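Local coordinates for protein RNA methyltransferase, TrmH family (Porphyromonas gingivalis, PDB 2I6D) that probably methylates RNA as a member of the TrmH (SpoU) family of knotted methyltransferases, with an N-terminal domain resembling those that bind the RNA substrate, at residues Tyr43-Leu48 / His62-Val67; Glu38-Tyr43 / Ala89-Pro94. All blocks are in the same frame, centred on the assembly; numbering follows the deposited sequence. Where two conformers were deposited one is given.

Interaction 1 (Tyr43-Leu48 / His62-Val67)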
loop_
_atom_site.group_PDB
_atom_site.type_symbol
_atom_site.label_atom_id
_atom_site.label_comp_id
_atom_site.label_asym_id
_atom_site.label_seq_id
_atom_site.Cartn_x
_atom_site.Cartn_y
_atom_site.Cartn_z
ATOM N N TYR A 43 -10.632 6.557 7.092
ATOM C CA TYR A 43 -9.534 6.972 7.961
ATOM C C TYR A 43 -10.044 8.071 8.838
ATOM O O TYR A 43 -10.971 8.777 8.462
ATOM C CB TYR A 43 -8.320 7.479 7.150
ATOM C CG TYR A 43 -7.639 6.352 6.449
ATOM C CD1 TYR A 43 -6.574 5.671 7.054
ATOM C CD2 TYR A 43 -8.103 5.917 5.204
ATOM C CE1 TYR A 43 -5.976 4.608 6.421
ATOM C CE2 TYR A 43 -7.536 4.829 4.572
ATOM C CZ TYR A 43 -6.459 4.188 5.177
ATOM O OH TYR A 43 -5.882 3.117 4.538
ATOM N N ARG A 44 -9.432 8.195 10.010
ATOM C CA ARG A 44 -9.849 9.175 10.990
ATOM C C ARG A 44 -9.133 10.473 10.679
ATOM O O ARG A 44 -7.924 10.565 10.845
ATOM C CB ARG A 44 -9.450 8.698 12.377
ATOM C CG ARG A 44 -10.408 9.078 13.482
ATOM C CD ARG A 44 -10.412 10.554 13.722
ATOM N NE ARG A 44 -11.201 10.898 14.906
ATOM C CZ ARG A 44 -11.388 12.140 15.349
ATOM N NH1 ARG A 44 -12.122 12.350 16.455
ATOM N NH2 ARG A 44 -10.837 13.173 14.698
ATOM N N CYS A 45 -9.885 11.480 10.260
ATOM C CA CYS A 45 -9.288 12.765 9.909
ATOM C C CYS A 45 -9.094 13.670 11.149
ATOM O O CYS A 45 -10.039 13.917 11.900
ATOM C CB CYS A 45 -10.118 13.453 8.826
ATOM S SG CYS A 45 -9.390 15.036 8.331
ATOM N N ARG A 46 -7.857 14.128 11.340
ATOM C CA ARG A 46 -7.403 14.971 12.449
ATOM C C ARG A 46 -7.440 16.457 12.053
ATOM O O ARG A 46 -7.708 17.344 12.862
ATOM C CB ARG A 46 -5.949 14.545 12.727
ATOM C CG ARG A 46 -5.245 15.088 13.966
ATOM C CD ARG A 46 -3.970 14.262 14.201
ATOM N NE ARG A 46 -2.973 14.946 15.014
ATOM C CZ ARG A 46 -1.881 14.372 15.515
ATOM N NH1 ARG A 46 -1.034 15.080 16.254
ATOM N NH2 ARG A 46 -1.636 13.090 15.291
HETATM N N MSE A 47 -7.090 16.708 10.791
HETATM C CA MSE A 47 -6.926 18.059 10.288
HETATM C C MSE A 47 -7.206 18.082 8.786
HETATM O O MSE A 47 -6.851 17.145 8.071
HETATM C CB MSE A 47 -5.506 18.540 10.579
HETATM C CG MSE A 47 -5.113 19.812 9.872
HETATM SE SE MSE A 47 -3.439 20.570 10.619
HETATM C CE MSE A 47 -4.241 21.738 11.946
ATOM N N LEU A 48 -7.855 19.150 8.329
ATOM C CA LEU A 48 -8.180 19.320 6.911
ATOM C C LEU A 48 -7.961 20.787 6.575
ATOM O O LEU A 48 -8.562 21.666 7.173
ATOM C CB LEU A 48 -9.617 18.895 6.632
ATOM C CG LEU A 48 -10.044 18.897 5.168
ATOM C CD1 LEU A 48 -9.227 17.872 4.350
ATOM C CD2 LEU A 48 -11.540 18.601 5.063
ATOM N N HIS A 62 -15.956 14.716 10.925
ATOM C CA HIS A 62 -16.393 14.890 12.302
ATOM C C HIS A 62 -15.181 15.033 13.228
ATOM O O HIS A 62 -14.227 14.237 13.204
ATOM C CB HIS A 62 -17.353 13.780 12.752
ATOM C CG HIS A 62 -18.800 14.181 12.729
ATOM N ND1 HIS A 62 -19.639 13.899 11.670
ATOM C CD2 HIS A 62 -19.556 14.841 13.640
ATOM C CE1 HIS A 62 -20.848 14.366 11.932
ATOM N NE2 HIS A 62 -20.824 14.942 13.121
ATOM N N ASP A 63 -15.203 16.106 14.012
ATOM C CA ASP A 63 -14.154 16.354 15.005
ATOM C C ASP A 63 -12.738 16.514 14.438
ATOM O O ASP A 63 -11.777 15.971 14.976
ATOM C CB ASP A 63 -14.168 15.252 16.079
ATOM C CG ASP A 63 -13.474 15.683 17.358
ATOM O OD1 ASP A 63 -13.723 16.821 17.812
ATOM O OD2 ASP A 63 -12.671 14.893 17.889
ATOM N N ALA A 64 -12.611 17.262 13.351
ATOM C CA ALA A 64 -11.297 17.589 12.825
ATOM C C ALA A 64 -11.060 19.087 12.935
ATOM O O ALA A 64 -12.001 19.872 12.975
ATOM C CB ALA A 64 -11.148 17.118 11.373
ATOM N N GLU A 65 -9.799 19.477 13.012
ATOM C CA GLU A 65 -9.446 20.867 12.812
ATOM C C GLU A 65 -9.442 21.207 11.311
ATOM O O GLU A 65 -8.620 20.687 10.538
ATOM C CB GLU A 65 -8.102 21.173 13.435
ATOM C CG GLU A 65 -7.721 22.611 13.291
ATOM C CD GLU A 65 -6.944 23.108 14.472
ATOM O OE1 GLU A 65 -7.064 24.314 14.765
ATOM O OE2 GLU A 65 -6.226 22.285 15.098
ATOM N N VAL A 66 -10.370 22.075 10.919
ATOM C CA VAL A 66 -10.552 22.462 9.533
ATOM C C VAL A 66 -10.124 23.912 9.364
ATOM O O VAL A 66 -10.612 24.797 10.082
ATOM C CB VAL A 66 -12.022 22.274 9.097
ATOM C CG1 VAL A 66 -12.222 22.744 7.667
ATOM C CG2 VAL A 66 -12.419 20.804 9.239
ATOM N N VAL A 67 -9.184 24.154 8.453
ATOM C CA VAL A 67 -8.656 25.517 8.260
ATOM C C VAL A 67 -8.935 25.895 6.833
ATOM O O VAL A 67 -8.446 25.232 5.931
ATOM C CB VAL A 67 -7.126 25.644 8.525
ATOM C CG1 VAL A 67 -6.677 27.106 8.404
ATOM C CG2 VAL A 67 -6.731 25.094 9.916
#
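Met47 and Leu48 pair in parallel with Glu65 and Val66, joining the two strands of a beta-alpha-beta unit: strand 45-51, helix 52-56 and strand 65-69, the last an outermost strand of the mixed four-stranded sheet. The tight part is the backbone ladder. Glu65 N donates to Arg46 O (3.0 Å), while Leu48 N donates to Glu65 O (2.8 Å), so Glu65 is gripped through both its N-H and its carbonyl by the residues flanking Met47. Val67 N then bonds to Leu48 O (2.9 Å). On the face carrying Leu48 and Val66, both side chains also touch Leu55 of the crossover helix. One residue before Glu65, Ala64 points at the other segment and sets CB 3.4 Å from Cys45 O.

On the opposite face the selenomethionine Met47 and Glu65 lie side by side, pointing the same way. A bend at chi3 (-92°) brings the methyl CE of Met47 to 3.8 Å from Glu65 CG. Arg46 and Met47 both stand opposite Val90 of strand 87-92, a classic beta bulge; the Arg46 side chain turns away from segment 62-67 to a salt bridge with Glu25.

The solvent side is held instead by charge, between the exposed Arg44 and Asp63. Their side chains cross obliquely, with guanidinium and carboxylate planes 74° apart. NH1 of Arg44 donates almost straight (165°) to the anti lone pair of Asp63 OD2, 3.0 Å away and within the guanidinium plane. The neighbouring NH2 is shared, reaching Asp63 O and Cys45 O at 3.0 Å each from above their carbonyl planes.

Interaction 2 (Glu38-Tyr43 / Ala89-Pro94)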
loop_
_atom_site.group_PDB
_atom_site.type_symbol
_atom_site.label_atom_id
_atom_site.label_comp_id
_atom_site.label_asym_id
_atom_site.label_seq_id
_atom_site.Cartn_x
_atom_site.Cartn_y
_atom_site.Cartn_z
ATOM N N GLU A 38 -11.711 10.261 -1.485
ATOM C CA GLU A 38 -11.865 8.828 -1.405
ATOM C C GLU A 38 -11.491 8.201 -0.073
ATOM O O GLU A 38 -12.089 7.179 0.314
ATOM C CB GLU A 38 -11.119 8.117 -2.516
ATOM C CG GLU A 38 -11.639 6.693 -2.663
ATOM C CD GLU A 38 -11.719 6.242 -4.074
ATOM O OE1 GLU A 38 -11.170 6.951 -4.953
ATOM O OE2 GLU A 38 -12.355 5.178 -4.294
HETATM N N MSE A 39 -10.526 8.784 0.631
HETATM C CA MSE A 39 -10.029 8.144 1.844
HETATM C C MSE A 39 -10.718 8.640 3.141
HETATM O O MSE A 39 -10.643 7.979 4.185
HETATM C CB MSE A 39 -8.505 8.284 1.924
HETATM C CG MSE A 39 -7.739 7.682 0.742
HETATM SE SE MSE A 39 -5.787 8.056 0.875
HETATM C CE MSE A 39 -5.368 7.045 2.513
ATOM N N LEU A 40 -11.406 9.780 3.068
ATOM C CA LEU A 40 -12.154 10.296 4.242
ATOM C C LEU A 40 -13.061 9.282 4.952
ATOM O O LEU A 40 -13.067 9.226 6.178
ATOM C CB LEU A 40 -12.946 11.587 3.906
ATOM C CG LEU A 40 -12.157 12.890 4.002
ATOM C CD1 LEU A 40 -12.889 14.034 3.268
ATOM C CD2 LEU A 40 -11.842 13.272 5.461
ATOM N N PRO A 41 -13.872 8.515 4.196
ATOM C CA PRO A 41 -14.759 7.549 4.867
ATOM C C PRO A 41 -14.038 6.406 5.572
ATOM O O PRO A 41 -14.674 5.635 6.312
ATOM C CB PRO A 41 -15.594 6.972 3.717
ATOM C CG PRO A 41 -15.469 7.971 2.602
ATOM C CD PRO A 41 -14.071 8.516 2.738
ATOM N N PHE A 42 -12.738 6.262 5.352
ATOM C CA PHE A 42 -12.038 5.049 5.819
ATOM C C PHE A 42 -10.921 5.292 6.841
ATOM O O PHE A 42 -10.301 4.339 7.351
ATOM C CB PHE A 42 -11.483 4.297 4.622
ATOM C CG PHE A 42 -12.545 3.849 3.670
ATOM C CD1 PHE A 42 -13.327 2.738 3.957
ATOM C CD2 PHE A 42 -12.794 4.574 2.509
ATOM C CE1 PHE A 42 -14.343 2.340 3.078
ATOM C CE2 PHE A 42 -13.793 4.172 1.617
ATOM C CZ PHE A 42 -14.571 3.055 1.907
ATOM N N TYR A 43 -10.632 6.557 7.092
ATOM C CA TYR A 43 -9.534 6.972 7.961
ATOM C C TYR A 43 -10.044 8.071 8.838
ATOM O O TYR A 43 -10.971 8.777 8.462
ATOM C CB TYR A 43 -8.320 7.479 7.150
ATOM C CG TYR A 43 -7.639 6.352 6.449
ATOM C CD1 TYR A 43 -6.574 5.671 7.054
ATOM C CD2 TYR A 43 -8.103 5.917 5.204
ATOM C CE1 TYR A 43 -5.976 4.608 6.421
ATOM C CE2 TYR A 43 -7.536 4.829 4.572
ATOM C CZ TYR A 43 -6.459 4.188 5.177
ATOM O OH TYR A 43 -5.882 3.117 4.538
ATOM N N ALA A 89 -5.050 16.756 3.917
ATOM C CA ALA A 89 -5.699 16.146 5.086
ATOM C C ALA A 89 -4.652 15.465 5.942
ATOM O O ALA A 89 -3.666 14.956 5.429
ATOM C CB ALA A 89 -6.776 15.106 4.618
ATOM N N VAL A 90 -4.876 15.427 7.253
ATOM C CA VAL A 90 -4.052 14.618 8.115
ATOM C C VAL A 90 -4.979 13.549 8.694
ATOM O O VAL A 90 -6.026 13.883 9.270
ATOM C CB VAL A 90 -3.391 15.431 9.244
ATOM C CG1 VAL A 90 -2.625 14.469 10.177
ATOM C CG2 VAL A 90 -2.408 16.487 8.664
ATOM N N PHE A 91 -4.600 12.286 8.520
ATOM C CA PHE A 91 -5.358 11.152 9.045
ATOM C C PHE A 91 -4.547 10.435 10.084
ATOM O O PHE A 91 -3.308 10.448 10.028
ATOM C CB PHE A 91 -5.650 10.138 7.939
ATOM C CG PHE A 91 -6.577 10.645 6.872
ATOM C CD1 PHE A 91 -7.941 10.831 7.132
ATOM C CD2 PHE A 91 -6.101 10.884 5.591
ATOM C CE1 PHE A 91 -8.809 11.297 6.124
ATOM C CE2 PHE A 91 -6.968 11.319 4.569
ATOM C CZ PHE A 91 -8.322 11.529 4.848
ATOM N N ASP A 92 -5.241 9.771 11.015
ATOM C CA ASP A 92 -4.606 8.851 11.923
ATOM C C ASP A 92 -4.039 7.656 11.172
ATOM O O ASP A 92 -4.705 7.058 10.310
ATOM C CB ASP A 92 -5.628 8.313 12.929
ATOM C CG ASP A 92 -5.971 9.306 14.022
ATOM O OD1 ASP A 92 -5.383 10.414 14.071
ATOM O OD2 ASP A 92 -6.835 8.945 14.842
ATOM N N LEU A 93 -2.814 7.294 11.527
ATOM C CA LEU A 93 -2.227 6.044 11.104
ATOM C C LEU A 93 -3.072 4.927 11.735
ATOM O O LEU A 93 -3.336 4.965 12.939
ATOM C CB LEU A 93 -0.790 6.015 11.623
ATOM C CG LEU A 93 0.356 5.356 10.875
ATOM C CD1 LEU A 93 0.419 5.813 9.445
ATOM C CD2 LEU A 93 1.658 5.694 11.588
ATOM N N PRO A 94 -3.542 3.957 10.927
ATOM C CA PRO A 94 -4.369 2.872 11.435
ATOM C C PRO A 94 -3.668 2.176 12.582
ATOM O O PRO A 94 -2.447 2.015 12.553
ATOM C CB PRO A 94 -4.481 1.912 10.247
ATOM C CG PRO A 94 -4.231 2.715 9.080
ATOM C CD PRO A 94 -3.331 3.852 9.477
#
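Phe91 pushes its ring against Tyr43, Leu40 and Met39, where the chain leaves helix 33-39 and passes beside strand 87-92. The closest approach is Tyr43 CB to Phe91 CD1, 3.4 Å, so it is the methylene of the tyrosine, more than its ring, that bears on the phenyl group. The two rings form an oblique pair, centroids 5.8 Å apart and planes at 54°. Leu40 arrives differently: its side chain crosses that of Phe91 at about a right angle and brings CD2 to the ring edge, 3.7 Å from Phe91 CE1. Met39, a selenomethionine, adds CB at 4.3 Å from Phe91 CE2.

The tyrosine ring is bordered along its rim. Pro94 CG lies near the ring plane at 3.7 Å from Tyr43 CE1, and Asp92 O comes to the same edge beside CD1. At the other edge Met39 O lies in the ring plane, 3.4 Å from Tyr43 CD2. Tyr43 CG stands anti to the carbonyl carbon (chi1 -71°), which places it beside the backbone N.

Further out, Met39 O accepts a bond from Phe42 N (2.9 Å), closing the turn that delivers Tyr43 to the strand. Phe91 is fixed by backbone bonding to Phe28 of strand 27-31, and its side chain also touches Val30 and Cys45. Tyr43 OH bonds to Leu154 O and Glu38 pairs with Arg156, both in the SpoU methylase region, so the same segment that packs on the N-terminal sheet also meets the methyltransferase part. Between the two segments themselves the contact is apolar and buries 288 Å², consistent with burial of apolar surface and van der Waals contact holding it, while the tyrosine hydroxyl finds its polar partner beyond them.

Interaction 1 is nested inside the chain loop closed by interaction 2; their centres lie about 9 Å apart, and both reach the same sheet. Tyr43 belongs to both ranges, leading from the turn after helix 33-39 into strand 45-51, which runs antiparallel beside strand 87-92. At the bulge, Arg46 N approaches Val90 O at 2.8 Å and Met47 O approaches Val90 N at 2.7 Å, both probable hydrogen bonds. Cys45 CA packs 3.6 Å from Phe91 CD1, bringing the start of strand 45-51 against the aromatic cluster of interaction 2. Both contacts help build the putative substrate-binding domain; Tyr43, common to both, reaches through its hydroxyl the methylase region, which in relatives binds the methyl donor.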